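Side-chain contacts in Mll7089 protein (Mesorhizobium loti, PDB 2OZ8), which is of unknown function but probably binds magnesium and may act as a hydro-lyase related to mandelate racemase: residues A163-V168 with W315-F320; G139-L144 with L177-L182; A148-F153 with K184-A189; K134-G139 with K192-P197. All coordinates share one frame; numbering follows the deposited sequence.

Contact 1: A163-V168 with W315-F320; sequences AFKIKV and WLEYSF
Lys-165 and Glu-317 cross at about a right angle, the lysine ending against one carboxylate oxygen. The NZ of Lys-165 lies 3.1 Å from Glu-317 OE2, a salt bridge whose hydrogen bond is weak. Glu-317 reaches across with an extended chain, its CG anti to the backbone N (chi1 -172°), whereas Lys-165 is bent at chi2 and chi3 before its amine arrives. Each end has firmer company: Lys-165 NZ pairs with Glu-224, OE2 accepts from Ser-138 OG, and OE1 accepts from Asn-297 N. With an alanine in place of Glu-317, Lys-165 would probably lose one of its two acidic partners, keeping Glu-224, while the Ser-138 hydroxyl would lose its acceptor. Nearer the start of both segments the contact is apolar. The methyl CB of Ala-163 meets the six-membered part of the Trp-315 indole obliquely, 3.5 Å from CH2 and 3.6 Å from CZ3. Strands 163-167 and 313-318 are not direct partners: strand 132-138 runs between them, parallel to both, and these buried side chains meet inside the barrel, while Phe-164 and Ile-166 pack outward on helices 146-158 and 173-184.

Contact 2: G139-L144 with L177-L182; sequences GLDFHL and LRRLEL
The guanidinium of Arg-179 and the carboxylate of Asp-141 lie nearly coplanar, 21° apart. Phe-149, from the intervening helix, lies over one face of the guanidinium, while the carbonyl oxygens of Asp-141 and Leu-144 lie at its edge, near its plane. The setting is a beta-alpha loop of a TIM-type barrel: residues 139-144 leave strand 132-138, and Asp-141 to Leu-144 form a type I beta turn closed by the bond from Leu-144 N to Asp-141 O. Arg-179 comes from helix 173-184, its chain folded at chi2 (-60°) and again at chi3, which brings its end to the turn. NH1 and NH2 grip one atom end-on: NH1 lies 3.0 Å from Leu-144 O and NH2 is equally near that oxygen. Neither bond is straight, and both donors come from the same face of the carbonyl plane. The charge is answered mainly by Asp-146, bound to NH1, because the salt bridge from NH2 to Asp-141 OD2 is long at 3.7 Å. Asp-141 spends OD1 on the backbone N of Lys-167, tying the turn to the neighbouring strand. A leucine replacing Arg-179 would probably leave the Leu-144 carbonyl without these donors and Asp-146 with Arg-178 but without its partner at OD1. Beside the grip, Leu-144 CB sits 3.5 Å from Arg-179 NH2.

Contact 3: A148-F153 with K184-A189; sequences AFVSLF and KTCVPA
Val-150 and Phe-153 of helix 146-158 meet the thiol of Cys-186, which lies in the loop joining helix 173-184 to strand 192-196. Along the helix, Phe-149 comes first and turns its ring inward, giving one face to Phe-153: CD2 of Phe-153 lies over the centre of the Phe-149 ring, 3.7 Å above its plane. The next residue, Val-150, makes the nearest approach to the loop. Its CB is 3.7 Å from Cys-186 SG, and its CA is about as near, so the sulfur rests against the root of the valine more than against its methyls; CG2 is farther, 4.2 Å from SG. Ser-151 and Leu-152 point away from the loop. One helical turn after Phe-149, Phe-153 brings CB to 4.1 Å from Cys-186 SG, while its ring is carried off toward Phe-164 and Ile-166 of strand 163-167. Its carbonyl O is 4.1 Å from Val-187 CG1. The sulfur thus bridges two residues three apart on the helix, placed there by a chi1 of 53° that sets SG between the backbone N and the carbonyl carbon of Cys-186. Across these two segments the thiol meets mostly carbon and takes part in no hydrogen bond, so this part of the attachment rests mainly on dispersion and shape, with no directional bond to fix the angle at which they meet.

Contact 4: K134-G139 with K192-P197; sequences KAYASG and KVMIDP
Met-194 lays its terminal methyl over one face of the Tyr-136 ring, inside the eight-stranded parallel barrel of the enolase-like fold. Strands 132-138 and 192-196 flank strand 163-167 on either side, so the two side chains meet over that strand, on the inner side of the barrel. This is the close-packed part. CE of Met-194 stands 4.0 Å from the centroid of the Tyr-136 ring and 23° off its normal, a CH-pi contact displaced toward the root of the ring. Met-194 bends at chi2 and chi3 to bring its methyl over the ring. Both residues are buried, with Trp-315, Glu-317 and Glu-224 also against the tyrosine. The other part lies at the end of the barrel where these strands begin, and it opens toward solvent. There Lys-134 and the exposed Lys-192 cross at about a right angle, their NZ atoms only 3.5 Å apart. Such a meeting of like charges is probably eased by Glu-314, which pairs with Lys-134. In the packed part the sulfur adds a Met-aromatic contact, oblique to the ring, with SD of Met-194 5.0 Å from the Tyr-136 centroid.

How the contacts relate
Contacts 1 and 4 occupy the barrel interior, their centres about 3 Å apart; contact 1 joins strands 163-167 and 313-318, contact 4 strands 132-138 and 192-196, all in one sheet. Contacts 2 and 3 lie on the outer layer, centres about 10 Å from each other and about 11 to 13 Å from the inner pair. Along the chain they are nested inside the loop closed by contact 4, whereas contact 1 reaches to a much later strand and so spans the barrel closure. Gly-139 belongs to contacts 2 and 4. The rings of Phe-149 and Phe-153 connect the layers, filling between helix 146-158 and strand 163-167, so that consecutive beta-alpha units are joined both inside and outside the sheet.

Contact 1: A163-V168 with W315-F320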
loop_
_atom_site.group_PDB
_atom_site.type_symbol
_atom_site.label_atom_id
_atom_site.label_comp_id
_atom_site.label_asym_id
_atom_site.label_seq_id
_atom_site.Cartn_x
_atom_site.Cartn_y
_atom_site.Cartn_z
ATOM N N ALA A 163 12.617 -37.153 12.886
ATOM C CA ALA A 163 11.603 -36.275 12.319
ATOM C C ALA A 163 10.768 -37.016 11.256
ATOM O O ALA A 163 11.322 -37.795 10.460
ATOM C CB ALA A 163 12.262 -35.011 11.746
ATOM N N PHE A 164 9.455 -36.760 11.240
ATOM C CA PHE A 164 8.451 -37.584 10.550
ATOM C C PHE A 164 7.380 -36.681 9.933
ATOM O O PHE A 164 6.880 -35.799 10.601
ATOM C CB PHE A 164 7.776 -38.547 11.557
ATOM C CG PHE A 164 8.757 -39.426 12.293
ATOM C CD1 PHE A 164 9.245 -40.599 11.702
ATOM C CD2 PHE A 164 9.267 -39.053 13.526
ATOM C CE1 PHE A 164 10.215 -41.369 12.320
ATOM C CE2 PHE A 164 10.289 -39.863 14.175
ATOM C CZ PHE A 164 10.736 -40.996 13.561
ATOM N N LYS A 165 7.042 -36.889 8.657
ATOM C CA LYS A 165 5.987 -36.128 7.993
ATOM C C LYS A 165 4.884 -37.048 7.510
ATOM O O LYS A 165 5.151 -38.047 6.842
ATOM C CB LYS A 165 6.518 -35.337 6.809
ATOM C CG LYS A 165 5.498 -34.370 6.221
ATOM C CD LYS A 165 5.610 -34.250 4.676
ATOM C CE LYS A 165 6.798 -33.469 4.256
ATOM N NZ LYS A 165 6.924 -33.149 2.804
ATOM N N ILE A 166 3.652 -36.677 7.847
ATOM C CA ILE A 166 2.478 -37.390 7.448
ATOM C C ILE A 166 1.568 -36.506 6.635
ATOM O O ILE A 166 1.659 -35.258 6.708
ATOM C CB ILE A 166 1.718 -37.968 8.663
ATOM C CG1 ILE A 166 1.193 -36.844 9.555
ATOM C CG2 ILE A 166 2.662 -38.974 9.421
ATOM C CD1 ILE A 166 0.330 -37.309 10.711
ATOM N N LYS A 167 0.708 -37.164 5.857
ATOM C CA LYS A 167 -0.267 -36.507 4.992
ATOM C C LYS A 167 -1.559 -36.371 5.693
ATOM O O LYS A 167 -2.022 -37.328 6.272
ATOM C CB LYS A 167 -0.504 -37.311 3.714
ATOM C CG LYS A 167 0.759 -37.508 2.903
ATOM C CD LYS A 167 1.315 -36.245 2.324
ATOM C CE LYS A 167 2.465 -36.507 1.363
ATOM N NZ LYS A 167 3.215 -35.227 1.004
ATOM N N VAL A 168 -2.155 -35.189 5.618
ATOM C CA VAL A 168 -3.453 -34.964 6.238
ATOM C C VAL A 168 -4.359 -34.350 5.212
ATOM O O VAL A 168 -4.011 -34.317 4.044
ATOM C CB VAL A 168 -3.365 -34.079 7.530
ATOM C CG1 VAL A 168 -2.528 -34.809 8.619
ATOM C CG2 VAL A 168 -2.799 -32.714 7.215
ATOM N N TRP A 315 16.902 -29.394 6.247
ATOM C CA TRP A 315 16.116 -30.642 6.063
ATOM C C TRP A 315 15.952 -31.117 4.625
ATOM O O TRP A 315 15.721 -30.345 3.707
ATOM C CB TRP A 315 14.734 -30.557 6.695
ATOM C CG TRP A 315 14.714 -30.392 8.170
ATOM C CD1 TRP A 315 14.506 -29.235 8.866
ATOM C CD2 TRP A 315 14.846 -31.457 9.163
ATOM N NE1 TRP A 315 14.541 -29.504 10.243
ATOM C CE2 TRP A 315 14.747 -30.852 10.447
ATOM C CE3 TRP A 315 15.050 -32.851 9.080
ATOM C CZ2 TRP A 315 14.819 -31.609 11.661
ATOM C CZ3 TRP A 315 15.178 -33.599 10.279
ATOM C CH2 TRP A 315 15.041 -32.968 11.556
ATOM N N LEU A 316 16.061 -32.413 4.448
ATOM C CA LEU A 316 15.848 -33.064 3.162
ATOM C C LEU A 316 14.807 -34.194 3.321
ATOM O O LEU A 316 14.877 -34.973 4.265
ATOM C CB LEU A 316 17.190 -33.627 2.611
ATOM C CG LEU A 316 17.039 -34.566 1.410
ATOM C CD1 LEU A 316 18.248 -34.547 0.562
ATOM C CD2 LEU A 316 16.749 -36.026 1.945
ATOM N N GLU A 317 13.851 -34.257 2.410
ATOM C CA GLU A 317 12.800 -35.254 2.464
ATOM C C GLU A 317 13.251 -36.625 1.950
ATOM O O GLU A 317 13.821 -36.729 0.847
ATOM C CB GLU A 317 11.584 -34.772 1.653
ATOM C CG GLU A 317 10.355 -35.669 1.800
ATOM C CD GLU A 317 9.163 -35.159 1.104
ATOM O OE1 GLU A 317 9.331 -34.247 0.280
ATOM O OE2 GLU A 317 8.052 -35.660 1.350
ATOM N N TYR A 318 12.949 -37.678 2.710
ATOM C CA TYR A 318 13.145 -39.062 2.211
ATOM C C TYR A 318 11.875 -39.921 2.398
ATOM O O TYR A 318 11.306 -39.946 3.482
ATOM C CB TYR A 318 14.378 -39.742 2.842
ATOM C CG TYR A 318 14.580 -41.125 2.269
ATOM C CD1 TYR A 318 15.066 -41.305 0.970
ATOM C CD2 TYR A 318 14.193 -42.253 2.996
ATOM C CE1 TYR A 318 15.170 -42.575 0.409
ATOM C CE2 TYR A 318 14.285 -43.546 2.451
ATOM C CZ TYR A 318 14.787 -43.687 1.178
ATOM O OH TYR A 318 14.869 -44.934 0.681
ATOM N N SER A 319 11.463 -40.638 1.358
ATOM C CA SER A 319 10.126 -41.238 1.315
ATOM C C SER A 319 10.097 -42.764 1.136
ATOM O O SER A 319 9.063 -43.345 0.871
ATOM C CB SER A 319 9.291 -40.569 0.242
ATOM O OG SER A 319 8.969 -39.231 0.614
ATOM N N PHE A 320 11.260 -43.398 1.284
ATOM C CA PHE A 320 11.348 -44.847 1.234
ATOM C C PHE A 320 10.805 -45.444 -0.059
ATOM O O PHE A 320 10.306 -46.549 -0.039
ATOM C CB PHE A 320 10.674 -45.480 2.483
ATOM C CG PHE A 320 11.248 -44.979 3.760
ATOM C CD1 PHE A 320 12.312 -45.624 4.342
ATOM C CD2 PHE A 320 10.736 -43.814 4.376
ATOM C CE1 PHE A 320 12.865 -45.159 5.496
ATOM C CE2 PHE A 320 11.304 -43.330 5.556
ATOM C CZ PHE A 320 12.376 -43.992 6.096
HETATM O O HOH W 1 6.185 -34.917 -0.096
#

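Contact 2: G139-L144 with L177-L182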
loop_
_atom_site.group_PDB
_atom_site.type_symbol
_atom_site.label_atom_id
_atom_site.label_comp_id
_atom_site.label_asym_id
_atom_site.label_seq_id
_atom_site.Cartn_x
_atom_site.Cartn_y
_atom_site.Cartn_z
ATOM N N GLY A 139 6.045 -40.335 4.709
ATOM C CA GLY A 139 5.315 -41.551 4.436
ATOM C C GLY A 139 4.537 -41.541 3.149
ATOM O O GLY A 139 4.340 -42.600 2.577
ATOM N N LEU A 140 4.128 -40.358 2.667
ATOM C CA LEU A 140 3.257 -40.244 1.457
ATOM C C LEU A 140 2.065 -41.185 1.687
ATOM O O LEU A 140 1.648 -41.956 0.812
ATOM C CB LEU A 140 4.049 -40.581 0.160
ATOM C CG LEU A 140 5.445 -39.929 -0.024
ATOM C CD1 LEU A 140 6.168 -40.378 -1.298
ATOM C CD2 LEU A 140 5.407 -38.362 0.015
ATOM N N ASP A 141 1.551 -41.100 2.915
ATOM C CA ASP A 141 0.814 -42.191 3.601
ATOM C C ASP A 141 -0.645 -41.980 3.624
ATOM O O ASP A 141 -1.295 -42.625 4.388
ATOM C CB ASP A 141 1.216 -42.254 5.081
ATOM C CG ASP A 141 0.990 -40.891 5.797
ATOM O OD1 ASP A 141 1.882 -40.047 5.641
ATOM O OD2 ASP A 141 -0.085 -40.653 6.433
ATOM N N PHE A 142 -1.178 -41.080 2.833
ATOM C CA PHE A 142 -2.588 -40.771 2.944
ATOM C C PHE A 142 -3.477 -41.984 2.660
ATOM O O PHE A 142 -4.585 -42.096 3.177
ATOM C CB PHE A 142 -2.940 -39.636 1.980
ATOM C CG PHE A 142 -4.290 -39.046 2.206
ATOM C CD1 PHE A 142 -4.482 -38.068 3.222
ATOM C CD2 PHE A 142 -5.375 -39.470 1.445
ATOM C CE1 PHE A 142 -5.746 -37.490 3.463
ATOM C CE2 PHE A 142 -6.659 -38.910 1.651
ATOM C CZ PHE A 142 -6.858 -37.925 2.681
ATOM N N HIS A 143 -3.000 -42.905 1.830
ATOM C CA HIS A 143 -3.855 -44.001 1.377
ATOM C C HIS A 143 -3.521 -45.285 2.089
ATOM O O HIS A 143 -4.252 -46.272 1.979
ATOM C CB HIS A 143 -3.753 -44.152 -0.125
ATOM C CG HIS A 143 -4.340 -42.998 -0.855
ATOM N ND1 HIS A 143 -5.681 -42.703 -0.807
ATOM C CD2 HIS A 143 -3.772 -42.041 -1.620
ATOM C CE1 HIS A 143 -5.921 -41.616 -1.517
ATOM N NE2 HIS A 143 -4.778 -41.197 -2.025
ATOM N N LEU A 144 -2.430 -45.246 2.849
ATOM C CA LEU A 144 -1.978 -46.375 3.654
ATOM C C LEU A 144 -3.013 -46.833 4.697
ATOM O O LEU A 144 -3.620 -45.994 5.369
ATOM C CB LEU A 144 -0.652 -46.008 4.329
ATOM C CG LEU A 144 0.606 -46.778 3.900
ATOM C CD1 LEU A 144 0.573 -47.221 2.437
ATOM C CD2 LEU A 144 1.884 -46.019 4.198
ATOM N N LEU A 177 -6.683 -36.358 12.965
ATOM C CA LEU A 177 -6.259 -36.446 14.369
ATOM C C LEU A 177 -5.849 -37.846 14.771
ATOM O O LEU A 177 -4.914 -38.040 15.555
ATOM C CB LEU A 177 -7.298 -35.883 15.323
ATOM C CG LEU A 177 -7.458 -34.372 15.333
ATOM C CD1 LEU A 177 -8.737 -34.020 16.106
ATOM C CD2 LEU A 177 -6.215 -33.707 15.944
ATOM N N ARG A 178 -6.529 -38.830 14.206
ATOM C CA ARG A 178 -6.190 -40.194 14.470
ATOM C C ARG A 178 -4.819 -40.562 13.944
ATOM O O ARG A 178 -4.059 -41.238 14.654
ATOM C CB ARG A 178 -7.223 -41.098 13.834
ATOM C CG ARG A 178 -7.552 -42.364 14.632
ATOM C CD ARG A 178 -9.095 -42.584 14.528
ATOM N NE ARG A 178 -9.502 -42.777 13.129
ATOM C CZ ARG A 178 -8.948 -43.682 12.308
ATOM N NH1 ARG A 178 -7.929 -44.466 12.754
ATOM N NH2 ARG A 178 -9.404 -43.795 11.040
ATOM N N ARG A 179 -4.503 -40.150 12.707
ATOM C CA ARG A 179 -3.154 -40.395 12.155
ATOM C C ARG A 179 -2.035 -39.809 13.029
ATOM O O ARG A 179 -1.014 -40.446 13.193
ATOM C CB ARG A 179 -3.005 -39.895 10.706
ATOM C CG ARG A 179 -3.828 -40.664 9.694
ATOM C CD ARG A 179 -3.458 -42.180 9.647
ATOM N NE ARG A 179 -2.668 -42.531 8.464
ATOM C CZ ARG A 179 -2.857 -43.590 7.683
ATOM N NH1 ARG A 179 -3.801 -44.482 7.941
ATOM N NH2 ARG A 179 -2.049 -43.764 6.643
ATOM N N LEU A 180 -2.237 -38.609 13.578
ATOM C CA LEU A 180 -1.270 -37.974 14.484
ATOM C C LEU A 180 -1.134 -38.753 15.809
ATOM O O LEU A 180 -0.000 -38.949 16.320
ATOM C CB LEU A 180 -1.668 -36.526 14.800
ATOM C CG LEU A 180 -1.508 -35.422 13.767
ATOM C CD1 LEU A 180 -2.454 -34.255 14.045
ATOM C CD2 LEU A 180 -0.056 -34.969 13.703
ATOM N N GLU A 181 -2.274 -39.148 16.381
ATOM C CA GLU A 181 -2.255 -40.069 17.535
ATOM C C GLU A 181 -1.527 -41.402 17.207
ATOM O O GLU A 181 -0.720 -41.846 17.993
ATOM C CB GLU A 181 -3.687 -40.368 18.042
ATOM C CG GLU A 181 -4.389 -39.310 18.863
ATOM C CD GLU A 181 -5.929 -39.561 18.956
ATOM O OE1 GLU A 181 -6.388 -40.744 18.824
ATOM O OE2 GLU A 181 -6.698 -38.568 19.160
ATOM N N LEU A 182 -1.840 -42.046 16.071
ATOM C CA LEU A 182 -1.121 -43.265 15.646
ATOM C C LEU A 182 0.375 -43.017 15.549
ATOM O O LEU A 182 1.192 -43.837 16.019
ATOM C CB LEU A 182 -1.600 -43.762 14.285
ATOM C CG LEU A 182 -2.703 -44.791 14.067
ATOM C CD1 LEU A 182 -2.521 -45.461 12.681
ATOM C CD2 LEU A 182 -2.694 -45.859 15.203
#

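Contact 3: A148-F153 with K184-A189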
loop_
_atom_site.group_PDB
_atom_site.type_symbol
_atom_site.label_atom_id
_atom_site.label_comp_id
_atom_site.label_asym_id
_atom_site.label_seq_id
_atom_site.Cartn_x
_atom_site.Cartn_y
_atom_site.Cartn_z
ATOM N N ALA A 148 -0.122 -50.525 7.709
ATOM C CA ALA A 148 1.046 -50.135 6.881
ATOM C C ALA A 148 1.756 -48.845 7.358
ATOM O O ALA A 148 2.969 -48.755 7.279
ATOM C CB ALA A 148 0.658 -50.020 5.443
ATOM N N PHE A 149 0.977 -47.875 7.852
ATOM C CA PHE A 149 1.463 -46.626 8.397
ATOM C C PHE A 149 2.391 -46.817 9.626
ATOM O O PHE A 149 3.530 -46.336 9.630
ATOM C CB PHE A 149 0.231 -45.747 8.675
ATOM C CG PHE A 149 0.504 -44.426 9.347
ATOM C CD1 PHE A 149 0.620 -43.247 8.584
ATOM C CD2 PHE A 149 0.522 -44.327 10.733
ATOM C CE1 PHE A 149 0.814 -41.971 9.208
ATOM C CE2 PHE A 149 0.714 -43.102 11.370
ATOM C CZ PHE A 149 0.859 -41.908 10.609
ATOM N N VAL A 150 1.943 -47.532 10.659
ATOM C CA VAL A 150 2.820 -47.686 11.848
ATOM C C VAL A 150 4.051 -48.489 11.479
ATOM O O VAL A 150 5.168 -48.268 11.984
ATOM C CB VAL A 150 2.119 -48.235 13.171
ATOM C CG1 VAL A 150 0.764 -48.669 12.924
ATOM C CG2 VAL A 150 2.943 -49.383 13.805
ATOM N N SER A 151 3.831 -49.409 10.562
ATOM C CA SER A 151 4.893 -50.246 10.111
ATOM C C SER A 151 6.023 -49.413 9.459
ATOM O O SER A 151 7.203 -49.572 9.798
ATOM C CB SER A 151 4.321 -51.315 9.196
ATOM O OG SER A 151 5.399 -51.911 8.547
ATOM N N LEU A 152 5.662 -48.489 8.560
ATOM C CA LEU A 152 6.647 -47.585 7.942
ATOM C C LEU A 152 7.287 -46.648 8.992
ATOM O O LEU A 152 8.534 -46.533 9.058
ATOM C CB LEU A 152 5.962 -46.784 6.829
ATOM C CG LEU A 152 6.826 -45.885 5.935
ATOM C CD1 LEU A 152 6.044 -45.572 4.650
ATOM C CD2 LEU A 152 7.292 -44.576 6.649
ATOM N N PHE A 153 6.449 -46.002 9.827
ATOM C CA PHE A 153 6.988 -45.010 10.756
ATOM C C PHE A 153 7.767 -45.620 11.905
ATOM O O PHE A 153 8.765 -45.062 12.311
ATOM C CB PHE A 153 5.974 -43.937 11.196
ATOM C CG PHE A 153 5.673 -42.923 10.113
ATOM C CD1 PHE A 153 6.608 -41.979 9.741
ATOM C CD2 PHE A 153 4.469 -42.923 9.467
ATOM C CE1 PHE A 153 6.344 -41.056 8.743
ATOM C CE2 PHE A 153 4.202 -42.020 8.437
ATOM C CZ PHE A 153 5.133 -41.096 8.082
ATOM N N LYS A 184 2.190 -40.861 17.179
ATOM C CA LYS A 184 2.766 -40.697 18.506
ATOM C C LYS A 184 3.033 -42.067 19.202
ATOM O O LYS A 184 4.022 -42.226 19.924
ATOM C CB LYS A 184 1.946 -39.719 19.357
ATOM C CG LYS A 184 2.181 -39.815 20.871
ATOM C CD LYS A 184 1.797 -38.563 21.753
ATOM C CE LYS A 184 2.483 -38.756 23.162
ATOM N NZ LYS A 184 2.262 -37.776 24.317
ATOM N N THR A 185 2.197 -43.053 18.919
ATOM C CA THR A 185 2.394 -44.404 19.432
ATOM C C THR A 185 3.553 -45.161 18.781
ATOM O O THR A 185 3.869 -46.267 19.230
ATOM C CB THR A 185 1.167 -45.334 19.220
ATOM O OG1 THR A 185 1.024 -45.636 17.831
ATOM C CG2 THR A 185 -0.129 -44.741 19.764
ATOM N N CYS A 186 4.189 -44.632 17.732
ATOM C CA CYS A 186 5.288 -45.411 17.168
ATOM C C CYS A 186 6.641 -44.741 16.994
ATOM O O CYS A 186 7.564 -45.341 16.439
ATOM C CB CYS A 186 4.873 -46.217 15.942
ATOM S SG CYS A 186 4.070 -45.418 14.562
ATOM N N VAL A 187 6.770 -43.536 17.532
ATOM C CA VAL A 187 8.022 -42.829 17.528
ATOM C C VAL A 187 8.465 -42.343 18.917
ATOM O O VAL A 187 7.639 -42.099 19.808
ATOM C CB VAL A 187 8.046 -41.680 16.458
ATOM C CG1 VAL A 187 7.719 -42.243 15.093
ATOM C CG2 VAL A 187 7.166 -40.469 16.843
ATOM N N PRO A 188 9.784 -42.227 19.122
ATOM C CA PRO A 188 10.231 -41.747 20.437
ATOM C C PRO A 188 9.586 -40.434 20.790
ATOM O O PRO A 188 9.302 -39.645 19.890
ATOM C CB PRO A 188 11.738 -41.566 20.270
ATOM C CG PRO A 188 12.101 -42.533 19.144
ATOM C CD PRO A 188 10.913 -42.544 18.219
ATOM N N ALA A 189 9.357 -40.216 22.095
ATOM C CA ALA A 189 8.902 -38.910 22.631
ATOM C C ALA A 189 9.826 -37.787 22.189
ATOM O O ALA A 189 11.061 -37.913 22.252
ATOM C CB ALA A 189 8.829 -38.925 24.162
#

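Contact 4: K134-G139 with K192-P197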
loop_
_atom_site.group_PDB
_atom_site.type_symbol
_atom_site.label_atom_id
_atom_site.label_comp_id
_atom_site.label_asym_id
_atom_site.label_seq_id
_atom_site.Cartn_x
_atom_site.Cartn_y
_atom_site.Cartn_z
ATOM N N LYS A 134 20.355 -33.272 7.755
ATOM C CA LYS A 134 19.266 -34.056 8.363
ATOM C C LYS A 134 18.218 -34.490 7.371
ATOM O O LYS A 134 17.780 -33.715 6.485
ATOM C CB LYS A 134 18.565 -33.216 9.413
ATOM C CG LYS A 134 19.508 -32.775 10.515
ATOM C CD LYS A 134 18.745 -32.139 11.660
ATOM C CE LYS A 134 19.059 -30.704 11.724
ATOM N NZ LYS A 134 18.519 -30.183 13.005
ATOM N N ALA A 135 17.757 -35.716 7.550
ATOM C CA ALA A 135 16.754 -36.257 6.668
ATOM C C ALA A 135 15.520 -36.546 7.519
ATOM O O ALA A 135 15.646 -36.950 8.655
ATOM C CB ALA A 135 17.297 -37.543 5.982
ATOM N N TYR A 136 14.327 -36.300 6.993
ATOM C CA TYR A 136 13.140 -36.639 7.740
ATOM C C TYR A 136 12.401 -37.713 6.987
ATOM O O TYR A 136 12.569 -37.848 5.785
ATOM C CB TYR A 136 12.250 -35.426 8.024
ATOM C CG TYR A 136 11.675 -34.723 6.823
ATOM C CD1 TYR A 136 10.450 -35.090 6.331
ATOM C CD2 TYR A 136 12.317 -33.656 6.239
ATOM C CE1 TYR A 136 9.872 -34.422 5.274
ATOM C CE2 TYR A 136 11.752 -32.949 5.157
ATOM C CZ TYR A 136 10.525 -33.356 4.690
ATOM O OH TYR A 136 9.898 -32.770 3.626
ATOM N N ALA A 137 11.630 -38.505 7.713
ATOM C CA ALA A 137 10.982 -39.647 7.126
ATOM C C ALA A 137 9.592 -39.198 6.699
ATOM O O ALA A 137 8.876 -38.659 7.495
ATOM C CB ALA A 137 10.891 -40.779 8.146
ATOM N N SER A 138 9.234 -39.457 5.451
ATOM C CA SER A 138 8.018 -38.972 4.859
ATOM C C SER A 138 7.250 -40.126 4.241
ATOM O O SER A 138 7.722 -40.806 3.351
ATOM C CB SER A 138 8.383 -37.927 3.829
ATOM O OG SER A 138 7.268 -37.488 3.120
ATOM N N GLY A 139 6.045 -40.335 4.709
ATOM C CA GLY A 139 5.315 -41.551 4.436
ATOM C C GLY A 139 4.537 -41.541 3.149
ATOM O O GLY A 139 4.340 -42.600 2.577
ATOM N N LYS A 192 10.329 -34.786 15.982
ATOM C CA LYS A 192 9.835 -33.622 15.269
ATOM C C LYS A 192 8.737 -34.094 14.320
ATOM O O LYS A 192 8.852 -35.178 13.715
ATOM C CB LYS A 192 11.020 -32.955 14.534
ATOM C CG LYS A 192 11.908 -32.119 15.457
ATOM C CD LYS A 192 13.387 -32.245 15.139
ATOM C CE LYS A 192 14.305 -31.038 15.750
ATOM N NZ LYS A 192 15.803 -30.883 15.153
ATOM N N VAL A 193 7.643 -33.325 14.204
ATOM C CA VAL A 193 6.512 -33.742 13.334
ATOM C C VAL A 193 6.079 -32.658 12.334
ATOM O O VAL A 193 5.935 -31.491 12.702
ATOM C CB VAL A 193 5.273 -34.232 14.192
ATOM C CG1 VAL A 193 4.100 -34.584 13.324
ATOM C CG2 VAL A 193 5.666 -35.445 15.079
ATOM N N MET A 194 5.871 -33.043 11.087
ATOM C CA MET A 194 5.326 -32.144 10.082
ATOM C C MET A 194 4.051 -32.726 9.516
ATOM O O MET A 194 3.913 -33.969 9.391
ATOM C CB MET A 194 6.331 -31.884 8.940
ATOM C CG MET A 194 7.847 -31.593 9.376
ATOM S SD MET A 194 9.001 -32.859 10.093
ATOM C CE MET A 194 10.370 -32.275 9.228
ATOM N N ILE A 195 3.108 -31.840 9.171
ATOM C CA ILE A 195 1.928 -32.262 8.439
ATOM C C ILE A 195 1.860 -31.612 7.071
ATOM O O ILE A 195 2.304 -30.500 6.908
ATOM C CB ILE A 195 0.596 -32.024 9.196
ATOM C CG1 ILE A 195 0.434 -30.570 9.567
ATOM C CG2 ILE A 195 0.478 -32.953 10.417
ATOM C CD1 ILE A 195 -0.998 -30.168 9.909
ATOM N N ASP A 196 1.273 -32.321 6.103
ATOM C CA ASP A 196 1.139 -31.879 4.725
ATOM C C ASP A 196 -0.276 -32.145 4.222
ATOM O O ASP A 196 -0.568 -33.243 3.792
ATOM C CB ASP A 196 2.105 -32.662 3.868
ATOM C CG ASP A 196 2.187 -32.133 2.439
ATOM O OD1 ASP A 196 1.339 -31.311 1.995
ATOM O OD2 ASP A 196 3.105 -32.576 1.733
ATOM N N PRO A 197 -1.168 -31.147 4.292
ATOM C CA PRO A 197 -2.540 -31.220 3.777
ATOM C C PRO A 197 -2.649 -31.147 2.251
ATOM O O PRO A 197 -3.721 -31.391 1.706
ATOM C CB PRO A 197 -3.185 -29.933 4.328
ATOM C CG PRO A 197 -2.247 -29.471 5.450
ATOM C CD PRO A 197 -0.899 -29.843 4.936
#